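PHOX (Pseudomonas fluorescens, PDB 4A9V) is an alkaline phosphatase of the PhoX family, a beta-propeller that hydrolyses phosphomonoesters with a complex iron-calcium cofactor. Local coordinates at residues 423-431 with 475-483. Numbering follows the deposited sequence.
With CA (calcium ion), chain R; CA (calcium ion), chain Q.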
ATOM      1  N   LYS A 423      13.608  -4.317  19.138  1.00  9.39           N
ATOM      2  CA  LYS A 423      12.663  -3.311  19.618  1.00 10.07           C
ATOM      3  C   LYS A 423      12.718  -2.080  18.700  1.00  9.54           C
ATOM      4  O   LYS A 423      12.916  -0.946  19.135  1.00 10.53           O
ATOM      5  CB  LYS A 423      12.953  -2.946  21.075  1.00 11.16           C
ATOM      6  CG  LYS A 423      12.826  -4.132  22.013  1.00 13.43           C
ATOM      7  CD  LYS A 423      13.221  -3.793  23.442  1.00 18.73           C
ATOM      8  CE  LYS A 423      13.213  -5.032  24.326  1.00 29.81           C
ATOM      9  NZ  LYS A 423      13.706  -4.757  25.706  1.00 62.75           N
ATOM     10  N   ASN A 424      12.540  -2.331  17.410  1.00  8.51           N
ATOM     11  CA  ASN A 424      12.793  -1.354  16.369  1.00  8.62           C
ATOM     12  C   ASN A 424      11.591  -0.423  16.203  1.00  8.15           C
ATOM     13  O   ASN A 424      10.531  -0.836  15.737  1.00  9.98           O
ATOM     14  CB  ASN A 424      13.057  -2.125  15.076  1.00  8.27           C
ATOM     15  CG  ASN A 424      13.191  -1.231  13.861  1.00  7.74           C
ATOM     16  OD1 ASN A 424      13.497  -0.041  13.971  1.00  8.68           O
ATOM     17  ND2 ASN A 424      13.049  -1.831  12.679  1.00  7.65           N
ATOM     18  N   VAL A 425      11.740   0.816  16.665  1.00  8.23           N
ATOM     19  CA  VAL A 425      10.657   1.786  16.591  1.00  9.04           C
ATOM     20  C   VAL A 425      10.766   2.738  15.401  1.00  8.07           C
ATOM     21  O   VAL A 425       9.848   3.523  15.164  1.00 10.18           O
ATOM     22  CB  VAL A 425      10.517   2.591  17.903  1.00 10.41           C
ATOM     23  CG1 VAL A 425      10.325   1.652  19.085  1.00 13.04           C
ATOM     24  CG2 VAL A 425      11.708   3.509  18.125  1.00 12.79           C
ATOM     25  N   TYR A 426      11.875   2.679  14.665  1.00  7.49           N
ATOM     26  CA  TYR A 426      12.140   3.672  13.620  1.00  7.50           C
ATOM     27  C   TYR A 426      12.037   3.157  12.188  1.00  6.85           C
ATOM     28  O   TYR A 426      11.695   3.920  11.292  1.00  7.31           O
ATOM     29  CB  TYR A 426      13.511   4.313  13.806  1.00  8.69           C
ATOM     30  CG  TYR A 426      13.668   5.074  15.103  1.00  8.81           C
ATOM     31  CD1 TYR A 426      12.984   6.261  15.322  1.00  9.53           C
ATOM     32  CD2 TYR A 426      14.559   4.643  16.082  1.00  9.69           C
ATOM     33  CE1 TYR A 426      13.158   6.979  16.495  1.00  9.42           C
ATOM     34  CE2 TYR A 426      14.753   5.365  17.247  1.00  9.89           C
ATOM     35  CZ  TYR A 426      14.076   6.544  17.435  1.00  9.74           C
ATOM     36  OH  TYR A 426      14.278   7.233  18.614  1.00 10.53           O
ATOM     37  N   GLY A 427      12.455   1.914  11.957  1.00  6.96           N
ATOM     38  CA  GLY A 427      12.445   1.346  10.613  1.00  7.11           C
ATOM     39  C   GLY A 427      13.706   1.588   9.802  1.00  6.57           C
ATOM     40  O   GLY A 427      14.686   2.184  10.266  1.00  6.92           O
ATOM     41  N   GLN A 428      13.672   1.092   8.574  1.00  6.55           N
ATOM     42  CA  GLN A 428      14.823   1.114   7.694  1.00  6.70           C
ATOM     43  C   GLN A 428      14.337   0.861   6.264  1.00  6.34           C
ATOM     44  O   GLN A 428      13.186   0.456   6.057  1.00  7.80           O
ATOM     45  CB  GLN A 428      15.880   0.072   8.126  1.00  7.15           C
ATOM     46  CG  GLN A 428      15.423  -1.386   8.079  1.00  7.08           C
ATOM     47  CD  GLN A 428      14.918  -1.908   9.417  1.00  6.76           C
ATOM     48  OE1 GLN A 428      14.628  -1.141  10.333  1.00  7.70           O
ATOM     49  NE2 GLN A 428      14.732  -3.219   9.504  1.00  7.61           N
ATOM     50  N   ILE A 429      15.170   1.224   5.292  1.00  6.41           N
ATOM     51  CA  ILE A 429      14.872   0.954   3.886  1.00  6.72           C
ATOM     52  C   ILE A 429      15.907  -0.017   3.338  1.00  6.18           C
ATOM     53  O   ILE A 429      17.124   0.238   3.374  1.00  6.87           O
ATOM     54  CB  ILE A 429      14.822   2.230   3.024  1.00  7.09           C
ATOM     55  CG1 ILE A 429      13.800   3.209   3.607  1.00  7.69           C
ATOM     56  CG2 ILE A 429      14.483   1.859   1.586  1.00  8.61           C
ATOM     57  CD1 ILE A 429      13.690   4.518   2.851  1.00 10.15           C
ATOM     58  N   LEU A 430      15.401  -1.146   2.861  1.00  6.36           N
ATOM     59  CA  LEU A 430      16.172  -2.234   2.302  1.00  7.00           C
ATOM     60  C   LEU A 430      16.260  -2.088   0.783  1.00  6.15           C
ATOM     61  O   LEU A 430      15.279  -1.724   0.138  1.00  8.96           O
ATOM     62  CB  LEU A 430      15.456  -3.534   2.666  1.00  7.35           C
ATOM     63  CG  LEU A 430      15.885  -4.833   1.998  1.00  8.12           C
ATOM     64  CD1 LEU A 430      17.305  -5.216   2.378  1.00  8.65           C
ATOM     65  CD2 LEU A 430      14.911  -5.929   2.385  1.00 10.06           C
ATOM     66  N   ARG A 431      17.446  -2.314   0.225  1.00  6.81           N
ATOM     67  CA  ARG A 431      17.661  -2.306  -1.215  1.00  6.98           C
ATOM     68  C   ARG A 431      18.205  -3.655  -1.642  1.00  6.93           C
ATOM     69  O   ARG A 431      19.038  -4.235  -0.944  1.00  7.79           O
ATOM     70  CB  ARG A 431      18.649  -1.192  -1.586  1.00  7.59           C
ATOM     71  CG  ARG A 431      19.158  -1.245  -3.014  1.00  7.83           C
ATOM     72  CD  ARG A 431      19.833   0.049  -3.435  1.00  8.36           C
ATOM     73  NE  ARG A 431      20.953   0.391  -2.568  1.00  7.95           N
ATOM     74  CZ  ARG A 431      21.552   1.579  -2.555  1.00  8.07           C
ATOM     75  NH1 ARG A 431      21.176   2.527  -3.402  1.00  9.20           N
ATOM     76  NH2 ARG A 431      22.513   1.819  -1.677  1.00  9.89           N
ATOM     77  N   PHE A 475      13.344  11.192  10.593  1.00  8.06           N
ATOM     78  CA  PHE A 475      11.961  10.761  10.417  1.00  8.06           C
ATOM     79  C   PHE A 475      11.815   9.354  10.998  1.00  7.75           C
ATOM     80  O   PHE A 475      12.806   8.710  11.343  1.00  8.24           O
ATOM     81  CB  PHE A 475      11.594  10.761   8.928  1.00  8.40           C
ATOM     82  CG  PHE A 475      12.445   9.843   8.091  1.00  8.27           C
ATOM     83  CD1 PHE A 475      13.661  10.276   7.567  1.00  8.25           C
ATOM     84  CD2 PHE A 475      12.047   8.532   7.854  1.00  8.08           C
ATOM     85  CE1 PHE A 475      14.445   9.418   6.814  1.00  8.59           C
ATOM     86  CE2 PHE A 475      12.846   7.670   7.117  1.00  9.09           C
ATOM     87  CZ  PHE A 475      14.052   8.110   6.608  1.00  9.44           C
ATOM     88  N   ASN A 476      10.590   8.865  11.097  1.00  8.00           N
ATOM     89  CA  ASN A 476      10.392   7.487  11.528  1.00  7.71           C
ATOM     90  C   ASN A 476       9.315   6.793  10.719  1.00  7.33           C
ATOM     91  O   ASN A 476       8.416   7.442  10.169  1.00  8.05           O
ATOM     92  CB  ASN A 476      10.102   7.402  13.035  1.00  8.29           C
ATOM     93  CG  ASN A 476       8.676   7.770  13.385  1.00  8.30           C
ATOM     94  OD1 ASN A 476       7.818   6.899  13.547  1.00  8.95           O
ATOM     95  ND2 ASN A 476       8.426   9.070  13.566  1.00  8.75           N
ATOM     96  N   SER A 477       9.440   5.471  10.625  1.00  7.38           N
ATOM     97  CA  SER A 477       8.440   4.609  10.012  1.00  6.86           C
ATOM     98  C   SER A 477       8.192   4.976   8.545  1.00  7.09           C
ATOM     99  O   SER A 477       7.056   5.221   8.132  1.00  7.12           O
ATOM    100  CB  SER A 477       7.137   4.655  10.804  1.00  7.26           C
ATOM    101  OG  SER A 477       7.351   4.304  12.162  1.00  8.54           O
ATOM    102  N   PRO A 478       9.243   4.919   7.721  1.00  6.53           N
ATOM    103  CA  PRO A 478       9.013   5.027   6.285  1.00  7.10           C
ATOM    104  C   PRO A 478       8.071   3.915   5.821  1.00  6.88           C
ATOM    105  O   PRO A 478       8.095   2.806   6.354  1.00  6.81           O
ATOM    106  CB  PRO A 478      10.414   4.850   5.696  1.00  8.05           C
ATOM    107  CG  PRO A 478      11.109   3.968   6.686  1.00  8.16           C
ATOM    108  CD  PRO A 478      10.588   4.401   8.032  1.00  7.20           C
ATOM    109  N   ASP A 479       7.235   4.227   4.840  1.00  6.23           N
ATOM    110  CA  ASP A 479       6.120   3.362   4.481  1.00  6.57           C
ATOM    111  C   ASP A 479       5.980   3.404   2.958  1.00  6.22           C
ATOM    112  O   ASP A 479       6.545   2.550   2.261  1.00  6.89           O
ATOM    113  CB  ASP A 479       4.859   3.821   5.255  1.00  6.95           C
ATOM    114  CG  ASP A 479       3.608   3.007   4.955  1.00  6.92           C
ATOM    115  OD1 ASP A 479       3.469   2.456   3.844  1.00  7.59           O
ATOM    116  OD2 ASP A 479       2.684   3.048   5.803  1.00  7.29           O
ATOM    117  N   GLY A 480       5.409   4.478   2.426  1.00  6.04           N
ATOM    118  CA  GLY A 480       5.327   4.629   0.988  1.00  6.20           C
ATOM    119  C   GLY A 480       6.657   4.986   0.350  1.00  5.86           C
ATOM    120  O   GLY A 480       7.516   5.630   0.959  1.00  6.33           O
ATOM    121  N   LEU A 481       6.782   4.629  -0.926  1.00  5.95           N
ATOM    122  CA  LEU A 481       7.937   4.977  -1.751  1.00  6.28           C
ATOM    123  C   LEU A 481       7.456   5.268  -3.162  1.00  6.16           C
ATOM    124  O   LEU A 481       6.493   4.651  -3.630  1.00  6.81           O
ATOM    125  CB  LEU A 481       8.931   3.818  -1.818  1.00  7.16           C
ATOM    126  CG  LEU A 481       9.662   3.393  -0.548  1.00  6.62           C
ATOM    127  CD1 LEU A 481      10.498   2.161  -0.852  1.00  7.35           C
ATOM    128  CD2 LEU A 481      10.525   4.516  -0.002  1.00  7.40           C
ATOM    129  N   GLY A 482       8.189   6.110  -3.880  1.00  6.21           N
ATOM    130  CA  GLY A 482       7.962   6.270  -5.307  1.00  6.47           C
ATOM    131  C   GLY A 482       9.213   6.784  -5.972  1.00  6.88           C
ATOM    132  O   GLY A 482       9.879   7.650  -5.433  1.00  9.60           O
ATOM    133  N   PHE A 483       9.495   6.310  -7.178  1.00  7.18           N
ATOM    134  CA  PHE A 483      10.504   6.925  -8.030  1.00  6.94           C
ATOM    135  C   PHE A 483       9.837   7.879  -9.004  1.00  7.47           C
ATOM    136  O   PHE A 483       8.745   7.597  -9.511  1.00  9.45           O
ATOM    137  CB  PHE A 483      11.279   5.865  -8.820  1.00  7.67           C
ATOM    138  CG  PHE A 483      12.495   5.350  -8.107  1.00  7.36           C
ATOM    139  CD1 PHE A 483      13.635   6.128  -8.023  1.00  8.35           C
ATOM    140  CD2 PHE A 483      12.513   4.075  -7.554  1.00  8.00           C
ATOM    141  CE1 PHE A 483      14.757   5.665  -7.383  1.00  8.84           C
ATOM    142  CE2 PHE A 483      13.638   3.612  -6.899  1.00  8.45           C
ATOM    143  CZ  PHE A 483      14.769   4.398  -6.838  1.00  8.78           C
TER
HETATM  144 CA    CA R1592       2.429   1.878   7.755  0.93  7.82          CA
HETATM  145 CA    CA Q1591       1.083   1.844   4.344  1.00  7.90          CA
HETATM  146  O   HOH W   1      -1.742   2.048   4.411  1.00  8.23           O
HETATM  147  O   HOH W   2       0.060   2.201   2.076  1.00  8.22           O
HETATM  148  O   HOH W   3       0.812   4.298   4.027  1.00  9.43           O
HETATM  149  O   HOH W   4       0.151   2.503   6.711  1.00 10.54           O
HETATM  150  O   HOH W   5       0.522   0.754   8.669  0.50 47.64           O
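Tyr426 sets the edge of its ring against Asn476, with CD1 3.9 Å from Asn476 CB. The two side chains cross at about a right angle. Val425 CG2 sits over one face of the ring, and the hydroxyl is hydrogen-bonded to the backbone O of Asp502. The backbones join at one point, where Ser477 N donates to Tyr426 O at 2.8 Å. This bond is nearly straight (163°), but the donor lies above the carbonyl plane. Pro478 CD packs on the same oxygen at 3.5 Å. Asn424 OD1 fixes the turn behind it: it accepts from Tyr426 N, an Asx turn, and from Gly427 N at 3.0 Å, which extends it to an Asx motif. At Gly427 a CB would come too close to Pro478 CD, and the backbone angles would also push it against the carbonyl O of Tyr426. Further along, Ile429 CG1 meets Pro478 CG at 4.2 Å, and Ile429 CD1 meets Leu481 CD2. Ile491, on the strand paired with 478-483, touches all three side chains. Strands 428-431 and 478-483 belong to different sheets of the propeller and run 47° apart. Ser477 OG donates to Asn476 OD1 at 3.0 Å, and that oxygen also accepts from Asp496 N. OG is hydrogen-bonded to Asn404 ND2 too. With an alanine here, Asn476 OD1 and Asn404 ND2 would each probably lose a partner. Asp479 bridges two calcium ions, with Glu273, Glu387 and Asp494 as further ligands at the site. The chemistry is thus divided: one backbone bond ties the loops leading into the strands, apolar side chains join the strands, and the carboxylate next to Pro478 holds calcium.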